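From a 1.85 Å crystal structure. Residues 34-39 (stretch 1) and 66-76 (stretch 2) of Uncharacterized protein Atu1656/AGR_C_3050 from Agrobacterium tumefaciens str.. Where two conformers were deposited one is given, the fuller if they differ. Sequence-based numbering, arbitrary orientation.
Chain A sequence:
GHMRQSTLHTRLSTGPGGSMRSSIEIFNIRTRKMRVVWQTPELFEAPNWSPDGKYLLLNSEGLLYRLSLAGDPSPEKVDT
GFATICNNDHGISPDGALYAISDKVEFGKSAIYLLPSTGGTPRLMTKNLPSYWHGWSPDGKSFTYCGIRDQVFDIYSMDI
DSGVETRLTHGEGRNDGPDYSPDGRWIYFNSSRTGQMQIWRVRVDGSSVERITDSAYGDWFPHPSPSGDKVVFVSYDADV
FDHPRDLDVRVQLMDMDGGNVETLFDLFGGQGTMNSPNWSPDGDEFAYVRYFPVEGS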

# COMPACT_ATOMS: atom_id res chain seq x y z
N MSE A 34 -7.10 -16.67 10.13
CA MSE A 34 -7.26 -16.19 8.75
C MSE A 34 -8.58 -16.63 8.13
O MSE A 34 -9.23 -17.58 8.59
CB MSE A 34 -6.07 -16.61 7.86
CG MSE A 34 -5.85 -18.12 7.73
SE MSE A 34 -5.19 -18.51 5.92
CE MSE A 34 -6.77 -17.86 4.95
N ARG A 35 -9.00 -15.93 7.08
CA ARG A 35 -10.16 -16.34 6.29
C ARG A 35 -9.92 -16.05 4.81
O ARG A 35 -9.21 -15.10 4.48
CB ARG A 35 -11.44 -15.65 6.80
CG ARG A 35 -12.09 -14.62 5.87
CD ARG A 35 -13.51 -14.36 6.31
NE ARG A 35 -14.40 -13.95 5.22
CZ ARG A 35 -14.94 -12.74 5.09
NH1 ARG A 35 -15.75 -12.47 4.07
NH2 ARG A 35 -14.68 -11.79 5.99
N VAL A 36 -10.53 -16.86 3.94
CA VAL A 36 -10.45 -16.67 2.49
C VAL A 36 -11.73 -15.93 2.06
O VAL A 36 -12.85 -16.43 2.25
CB VAL A 36 -10.35 -18.02 1.78
CG1 VAL A 36 -10.39 -17.85 0.25
CG2 VAL A 36 -9.09 -18.78 2.23
N VAL A 37 -11.55 -14.74 1.50
CA VAL A 37 -12.66 -13.96 0.98
C VAL A 37 -13.05 -14.43 -0.42
O VAL A 37 -14.23 -14.59 -0.72
CB VAL A 37 -12.30 -12.47 0.92
CG1 VAL A 37 -13.50 -11.65 0.43
CG2 VAL A 37 -11.91 -12.00 2.29
N TRP A 38 -12.06 -14.65 -1.28
CA TRP A 38 -12.32 -14.98 -2.68
C TRP A 38 -11.06 -15.52 -3.34
O TRP A 38 -9.98 -14.95 -3.12
CB TRP A 38 -12.75 -13.71 -3.42
CG TRP A 38 -13.32 -13.96 -4.77
CD1 TRP A 38 -14.42 -14.71 -5.08
CD2 TRP A 38 -12.84 -13.42 -5.99
NE1 TRP A 38 -14.64 -14.68 -6.44
CE2 TRP A 38 -13.69 -13.89 -7.02
CE3 TRP A 38 -11.78 -12.57 -6.33
CZ2 TRP A 38 -13.51 -13.54 -8.37
CZ3 TRP A 38 -11.60 -12.21 -7.69
CH2 TRP A 38 -12.45 -12.72 -8.69
N GLN A 39 -11.19 -16.59 -4.12
CA GLN A 39 -10.10 -17.10 -4.95
C GLN A 39 -10.47 -16.96 -6.40
O GLN A 39 -11.66 -17.06 -6.75
CB GLN A 39 -9.77 -18.55 -4.61
CG GLN A 39 -9.38 -18.72 -3.14
CD GLN A 39 -8.75 -20.04 -2.84
OE1 GLN A 39 -9.03 -21.03 -3.52
NE2 GLN A 39 -7.92 -20.08 -1.79
N ARG A 66 -14.41 -3.43 -6.40
CA ARG A 66 -14.87 -3.61 -5.01
C ARG A 66 -15.31 -5.07 -4.78
O ARG A 66 -16.05 -5.63 -5.60
CB ARG A 66 -16.04 -2.67 -4.69
CG ARG A 66 -15.72 -1.18 -4.83
CD ARG A 66 -16.94 -0.32 -4.49
NE ARG A 66 -16.88 0.95 -5.22
CZ ARG A 66 -17.45 1.18 -6.42
NH1 ARG A 66 -17.35 2.37 -7.00
NH2 ARG A 66 -18.10 0.20 -7.06
N LEU A 67 -14.86 -5.66 -3.68
CA LEU A 67 -15.30 -7.00 -3.27
C LEU A 67 -15.96 -6.90 -1.89
O LEU A 67 -15.27 -6.60 -0.91
CB LEU A 67 -14.13 -7.96 -3.19
CG LEU A 67 -13.51 -8.50 -4.48
CD1 LEU A 67 -12.79 -7.42 -5.33
CD2 LEU A 67 -12.51 -9.56 -4.06
N SER A 68 -17.28 -7.10 -1.85
CA SER A 68 -18.03 -7.00 -0.61
C SER A 68 -17.67 -8.10 0.38
O SER A 68 -17.53 -9.26 0.01
CB SER A 68 -19.53 -7.04 -0.88
OG SER A 68 -20.24 -6.84 0.32
N LEU A 69 -17.52 -7.72 1.64
CA LEU A 69 -17.17 -8.66 2.71
C LEU A 69 -18.37 -9.39 3.33
O LEU A 69 -18.19 -10.36 4.07
CB LEU A 69 -16.34 -7.96 3.79
CG LEU A 69 -14.91 -7.64 3.31
CD1 LEU A 69 -14.22 -6.77 4.30
CD2 LEU A 69 -14.09 -8.91 3.05
N ALA A 70 -19.57 -8.94 3.00
CA ALA A 70 -20.81 -9.68 3.34
C ALA A 70 -21.58 -9.89 2.05
O ALA A 70 -21.55 -9.04 1.15
CB ALA A 70 -21.64 -8.91 4.32
N GLY A 71 -22.26 -11.01 1.94
CA GLY A 71 -22.95 -11.34 0.70
C GLY A 71 -21.95 -11.61 -0.41
O GLY A 71 -20.89 -12.17 -0.16
N ASP A 72 -22.30 -11.18 -1.62
CA ASP A 72 -21.55 -11.50 -2.84
C ASP A 72 -20.17 -10.85 -2.89
O ASP A 72 -20.06 -9.64 -3.03
CB ASP A 72 -22.36 -11.08 -4.08
CG ASP A 72 -21.73 -11.56 -5.38
OD1 ASP A 72 -20.65 -12.21 -5.34
OD2 ASP A 72 -22.31 -11.28 -6.44
N PRO A 73 -19.10 -11.67 -2.78
CA PRO A 73 -17.74 -11.13 -2.85
C PRO A 73 -17.24 -10.93 -4.29
O PRO A 73 -16.12 -10.46 -4.49
CB PRO A 73 -16.91 -12.20 -2.16
CG PRO A 73 -17.64 -13.49 -2.47
CD PRO A 73 -19.11 -13.13 -2.57
N SER A 74 -18.05 -11.30 -5.28
CA SER A 74 -17.66 -11.15 -6.69
C SER A 74 -17.21 -9.72 -6.96
O SER A 74 -17.90 -8.79 -6.56
CB SER A 74 -18.81 -11.48 -7.62
OG SER A 74 -19.13 -12.84 -7.52
N PRO A 75 -16.06 -9.56 -7.63
CA PRO A 75 -15.53 -8.22 -7.89
C PRO A 75 -16.49 -7.39 -8.70
O PRO A 75 -17.02 -7.84 -9.71
CB PRO A 75 -14.27 -8.51 -8.72
CG PRO A 75 -13.87 -9.86 -8.31
CD PRO A 75 -15.17 -10.60 -8.16
N GLU A 76 -16.71 -6.17 -8.25
CA GLU A 76 -17.55 -5.20 -8.92
C GLU A 76 -16.65 -4.09 -9.47
O GLU A 76 -15.93 -3.43 -8.71
CB GLU A 76 -18.54 -4.63 -7.92
CG GLU A 76 -19.34 -3.46 -8.44
CD GLU A 76 -20.10 -2.70 -7.34
OE1 GLU A 76 -19.49 -2.38 -6.28
OE2 GLU A 76 -21.30 -2.43 -7.55

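What forms the apolar centre of the contact? Trp38 gives up more surface to the other stretch than any other residue here. Its CA-to-CB bond points toward stretch 2, and with chi1 in t the indole lies along the loop, where Pro75 covers one face. Pro75 CG stands 3.6 Å from the centroid of the six-membered ring of Trp38, 28° off the ring normal, a CH-pi contact; CG approaches Trp38 CH2 to 3.2 Å. A proline suits this place because its compact ring offers CH groups to the flat aromatic surface. Pro73 adds a looser contact, its CG 4.3 Å from Trp38 CD1, while Leu67, from the strand, brings CD2 to 3.8 Å from Trp38 CE3.

How does the apolar surface continue beyond the indole? Val37, buried and also directed toward stretch 2, places CG1 3.8 Å from Leu69 CD2 and 4.3 Å from Pro73 CB. Leu69 leaves its backbone sideways, but the end of its side chain comes nearer to stretch 1, so a branched leucine can reach the valine. Pro73 thus touches both Val37 and Trp38.

What marks the polar edge? Arg35 NH1 donates a hydrogen bond to Leu69 O at 3.2 Å, the only one across the stretches. The carbonyl lies near the guanidinium plane, at its edge, where the N-H groups point. Leu69 therefore meets stretch 1 through both its side chain and its backbone.

What shapes the loop that carries these groups? Asp72 OD1 accepts from Ser74 N at 2.8 Å and from Ser74 OG at 2.7 Å, bracketing Pro73. At the ends of stretch 2, Arg66 N donates to Glu76 O and Glu76 N to Arg66 O, both at 2.8 Å, pairing the backbones on which the loop is mounted.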